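Local coordinates for protein polyketide synthase/nonribosomal peptide synthetase hybrid RzxB (Pseudomonas fluorescens, PDB 5IL6) that probably dehydrates beta-hydroxyacyl intermediates, through its dehydratase domain, during assembly of the polyketide rhizoxin, at residues A[81-86]-A[126-131]; A[232-237]-A[279-284]. All coordinates share one frame; numbering follows the deposited sequence.

Contacts 1 and 2 each pair two antiparallel strands, and they lie side by side, with centres about 10 Å apart. The inner strands, 77-85 of contact 1 and 230-239 of contact 2, are themselves neighbours. Leu-83 O lies 2.9 Å from Leu-234 N, and Trp-85 N lies 2.9 Å from Ala-232 O, both probable hydrogen bonds. The order across the four strands is therefore 124-135, 77-85, 230-239, 274-284. This fits the double hotdog fold of polyketide synthase dehydratases, with the two inner strands joining the two halves. Helix 53-67 packs on the face that carries Leu-83, Trp-85 and Leu-234.

Contact 1 of 2, residues A[81-86]-A[126-131]; sequences SDLSWR and LHCQAR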
# COMPACT_ATOMS: atom_id res chain seq x y z
N SER A 81 0.96 11.60 4.49
CA SER A 81 2.15 12.28 4.01
C SER A 81 3.39 11.80 4.76
O SER A 81 3.32 11.45 5.94
CB SER A 81 2.02 13.80 4.18
OG SER A 81 0.93 14.31 3.43
N ASP A 82 4.51 11.80 4.05
CA ASP A 82 5.82 11.49 4.63
C ASP A 82 5.78 10.18 5.41
O ASP A 82 6.18 10.10 6.57
CB ASP A 82 6.31 12.64 5.52
CG ASP A 82 6.55 13.91 4.73
OD1 ASP A 82 6.69 13.82 3.49
OD2 ASP A 82 6.62 14.99 5.36
N LEU A 83 5.28 9.15 4.74
CA LEU A 83 5.23 7.82 5.32
C LEU A 83 6.56 7.11 5.09
O LEU A 83 7.18 7.26 4.03
CB LEU A 83 4.08 7.01 4.71
CG LEU A 83 3.89 5.56 5.16
CD1 LEU A 83 2.43 5.17 5.00
CD2 LEU A 83 4.77 4.58 4.38
N SER A 84 7.00 6.36 6.09
CA SER A 84 8.18 5.52 5.96
C SER A 84 7.87 4.14 6.51
O SER A 84 7.25 4.01 7.57
CB SER A 84 9.37 6.13 6.70
OG SER A 84 9.00 6.57 7.99
N TRP A 85 8.29 3.12 5.78
CA TRP A 85 8.25 1.74 6.25
C TRP A 85 9.61 1.40 6.84
O TRP A 85 10.64 1.66 6.22
CB TRP A 85 7.93 0.76 5.12
CG TRP A 85 6.51 0.79 4.63
CD1 TRP A 85 5.44 0.17 5.20
CD2 TRP A 85 6.02 1.46 3.46
NE1 TRP A 85 4.31 0.41 4.46
CE2 TRP A 85 4.64 1.20 3.39
CE3 TRP A 85 6.62 2.25 2.47
CZ2 TRP A 85 3.84 1.70 2.36
CZ3 TRP A 85 5.83 2.75 1.46
CH2 TRP A 85 4.45 2.47 1.41
N ARG A 86 9.60 0.84 8.05
CA ARG A 86 10.85 0.44 8.68
C ARG A 86 11.01 -1.07 8.53
O ARG A 86 11.29 -1.56 7.43
CB ARG A 86 10.86 0.87 10.15
CG ARG A 86 10.57 2.33 10.36
CD ARG A 86 11.80 3.19 10.12
NE ARG A 86 11.49 4.61 10.32
CZ ARG A 86 11.75 5.58 9.45
NH1 ARG A 86 12.36 5.34 8.30
NH2 ARG A 86 11.42 6.83 9.76
N LEU A 126 9.18 -0.11 15.85
CA LEU A 126 8.40 0.75 14.97
C LEU A 126 8.43 0.19 13.56
O LEU A 126 9.51 -0.00 12.99
CB LEU A 126 8.94 2.18 15.01
CG LEU A 126 8.19 3.22 14.17
CD1 LEU A 126 6.79 3.45 14.71
CD2 LEU A 126 8.97 4.53 14.12
N HIS A 127 7.26 -0.09 13.00
CA HIS A 127 7.15 -0.66 11.66
C HIS A 127 6.77 0.35 10.60
O HIS A 127 7.19 0.20 9.45
CB HIS A 127 6.12 -1.80 11.66
CG HIS A 127 6.59 -3.03 12.37
ND1 HIS A 127 7.47 -3.93 11.80
CD2 HIS A 127 6.29 -3.52 13.60
CE1 HIS A 127 7.69 -4.92 12.65
NE2 HIS A 127 7.00 -4.69 13.75
N CYS A 128 6.00 1.37 10.95
CA CYS A 128 5.55 2.36 9.99
C CYS A 128 5.26 3.66 10.73
O CYS A 128 4.75 3.64 11.86
CB CYS A 128 4.30 1.89 9.23
SG CYS A 128 3.72 3.04 7.95
N GLN A 129 5.58 4.77 10.09
CA GLN A 129 5.40 6.10 10.66
C GLN A 129 4.95 7.03 9.55
O GLN A 129 5.44 6.94 8.42
CB GLN A 129 6.70 6.59 11.31
CG GLN A 129 6.68 8.03 11.80
CD GLN A 129 8.08 8.57 12.02
OE1 GLN A 129 8.49 8.83 13.15
NE2 GLN A 129 8.82 8.73 10.93
N ALA A 130 4.00 7.91 9.86
CA ALA A 130 3.50 8.84 8.86
C ALA A 130 2.76 9.96 9.57
O ALA A 130 2.51 9.91 10.77
CB ALA A 130 2.60 8.15 7.84
N ARG A 131 2.40 10.98 8.79
CA ARG A 131 1.51 12.04 9.23
C ARG A 131 0.35 12.13 8.25
O ARG A 131 0.48 11.75 7.08
CB ARG A 131 2.24 13.40 9.32
CG ARG A 131 2.40 14.11 7.99
CD ARG A 131 3.18 15.40 8.11
NE ARG A 131 2.90 16.27 6.96
CZ ARG A 131 3.79 16.60 6.02
NH1 ARG A 131 5.04 16.16 6.08
NH2 ARG A 131 3.42 17.39 5.02
O HOH W 1 8.43 9.45 8.11
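The isobutyl group of Leu-83 lies against Cys-128 and Ala-130 of the facing strand. With CG anti to the backbone N (chi1 178°), the branch point is placed 3.8 Å from Cys-128 SG. Leu-83 CB is 3.6 Å from Ala-130 CB. Within the same strand, Leu-83 CD2 sits over the centre of the Trp-85 ring, 3.3 Å above its plane. Cys-128 SG approaches that ring obliquely, 4.7 Å from the centroid of the five-membered ring. An alanine in place of Leu-83 would probably open a gap beside Cys-128 SG and leave the Trp-85 face without this methyl cover.

Ser-81, Ser-84, Gln-129 and Arg-131 lie on the other face. Arg-131 lays its guanidinium across Ser-81, whose CB is over the centre of one face. Asp-82 OD2 and Arg-131 NH1 are modelled too close together, so the salt bridge suggested there is doubtful in detail. One water links Asp-82 O, Ser-84 OG and Gln-129 NE2, 2.9 Å from the last of these, which donates to it.

Paired backbone bonds join Ser-81 to Arg-131 and Ser-84 to Gln-129. The register slips by one residue between these pairs, a beta bulge at the corner of Asp-82. Arg-86 N then donates to His-127 O at 2.9 Å.

Helix 53-67 packs on the apolar face: Ile-57 meets Leu-83 and Trp-85, and Met-56 meets Cys-128. This is consistent with a hotdog sheet packed against a helix. Strand 230-239 continues the sheet beyond 81-86, and strand 110-118 continues it beyond 126-131.

Contact 2 of 2, residues A[232-237]-A[279-284]; sequences AGLGQC and NQLSFQ
Ala-232 sets its CB against the amide group of Gln-284, 3.2 Å from CD, while its N donates to Ser-282 O at 2.8 Å. Gly-233 N gives the same oxygen a second, weak bond. Ala-232 and Gly-233 thus both face Ser-282, a classic beta bulge. Gly-233 O takes the return bond from Ser-282 N.

Leu-234 follows, opposite Leu-281. Its CD1 lies 4.0 Å from Leu-281 CB and 3.3 Å from Asn-279 O. Ile-57 of helix 53-67 touches Leu-234, and Trp-85 touches Leu-281.

The chain turns a corner at Gly-235, whose N donates to Gln-280 O. The close approach of Asn-279 O and Gln-280 CB leaves little room for a CB at Gly-235. Gly-235 and Gln-236 both face Asn-279, forming a second classic bulge. Gln-236 exchanges two backbone bonds with Asn-279. Their side chains add a weak bond from Asn-279 ND2 to Gln-236 OE1, 3.3 Å long, with the amide planes 36° apart.

This antiparallel pair probably belongs to the second hotdog unit of the dehydratase. Backbone bonds do most of the joining. Two bulges and a glycine corner probably allow strand 230-239 to change direction while it stays paired with 274-284. The direct side-chain contribution is modest: one leucine pair, an alanine methyl against a glutamine, and a weak amide bond.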
# COMPACT_ATOMS: atom_id res chain seq x y z
N ALA A 232 9.92 1.70 0.75
CA ALA A 232 10.57 2.26 1.93
C ALA A 232 10.00 3.60 2.35
O ALA A 232 10.01 3.91 3.54
CB ALA A 232 12.08 2.42 1.68
N GLY A 233 9.50 4.40 1.41
CA GLY A 233 8.93 5.69 1.73
C GLY A 233 7.86 6.06 0.74
O GLY A 233 7.82 5.56 -0.39
N LEU A 234 6.98 6.97 1.17
CA LEU A 234 5.90 7.46 0.33
C LEU A 234 5.68 8.93 0.63
O LEU A 234 5.38 9.29 1.78
CB LEU A 234 4.62 6.66 0.55
CG LEU A 234 3.38 7.11 -0.23
CD1 LEU A 234 3.69 7.32 -1.70
CD2 LEU A 234 2.27 6.08 -0.06
N GLY A 235 5.81 9.78 -0.39
CA GLY A 235 5.62 11.21 -0.19
C GLY A 235 4.19 11.56 0.17
O GLY A 235 3.94 12.32 1.11
N GLN A 236 3.23 11.00 -0.56
CA GLN A 236 1.82 11.24 -0.28
C GLN A 236 0.98 10.07 -0.77
O GLN A 236 1.28 9.47 -1.81
CB GLN A 236 1.29 12.50 -0.98
CG GLN A 236 1.89 13.81 -0.53
CD GLN A 236 1.26 14.98 -1.27
OE1 GLN A 236 1.47 15.15 -2.47
NE2 GLN A 236 0.47 15.77 -0.56
N CYS A 237 -0.07 9.75 -0.01
CA CYS A 237 -1.13 8.86 -0.47
C CYS A 237 -2.44 9.60 -0.26
O CYS A 237 -2.82 9.89 0.88
CB CYS A 237 -1.13 7.53 0.28
SG CYS A 237 -2.43 6.41 -0.30
N ASN A 279 2.20 9.73 -4.60
CA ASN A 279 3.28 10.56 -5.10
C ASN A 279 4.58 10.20 -4.39
O ASN A 279 4.62 10.15 -3.15
CB ASN A 279 2.96 12.04 -4.92
CG ASN A 279 1.81 12.50 -5.79
OD1 ASN A 279 1.71 12.13 -6.95
ND2 ASN A 279 0.93 13.32 -5.22
N GLN A 280 5.63 9.96 -5.17
CA GLN A 280 6.97 9.71 -4.65
C GLN A 280 7.00 8.46 -3.78
O GLN A 280 7.34 8.49 -2.59
CB GLN A 280 7.49 10.94 -3.89
CG GLN A 280 7.44 12.23 -4.71
CD GLN A 280 8.44 12.24 -5.84
OE1 GLN A 280 9.64 12.04 -5.63
NE2 GLN A 280 7.96 12.48 -7.06
N LEU A 281 6.65 7.33 -4.40
CA LEU A 281 6.77 6.02 -3.79
C LEU A 281 8.19 5.50 -4.03
O LEU A 281 8.56 5.22 -5.17
CB LEU A 281 5.73 5.06 -4.36
CG LEU A 281 5.81 3.60 -3.88
CD1 LEU A 281 5.55 3.51 -2.39
CD2 LEU A 281 4.83 2.74 -4.66
N SER A 282 8.97 5.37 -2.96
CA SER A 282 10.38 5.02 -3.05
C SER A 282 10.60 3.55 -2.72
O SER A 282 10.19 3.08 -1.65
CB SER A 282 11.21 5.90 -2.12
OG SER A 282 12.59 5.55 -2.18
N PHE A 283 11.27 2.84 -3.62
CA PHE A 283 11.72 1.47 -3.40
C PHE A 283 13.22 1.47 -3.12
O PHE A 283 13.98 2.17 -3.79
CB PHE A 283 11.43 0.59 -4.62
CG PHE A 283 9.96 0.34 -4.86
CD1 PHE A 283 9.17 1.31 -5.46
CD2 PHE A 283 9.38 -0.86 -4.50
CE1 PHE A 283 7.83 1.08 -5.69
CE2 PHE A 283 8.04 -1.10 -4.73
CZ PHE A 283 7.27 -0.13 -5.33
N GLN A 284 13.64 0.68 -2.14
CA GLN A 284 15.03 0.65 -1.73
C GLN A 284 15.48 -0.78 -1.48
O GLN A 284 14.68 -1.61 -1.03
CB GLN A 284 15.23 1.49 -0.45
CG GLN A 284 14.75 2.92 -0.63
CD GLN A 284 14.82 3.73 0.65
OE1 GLN A 284 15.38 3.30 1.65
NE2 GLN A 284 14.26 4.94 0.61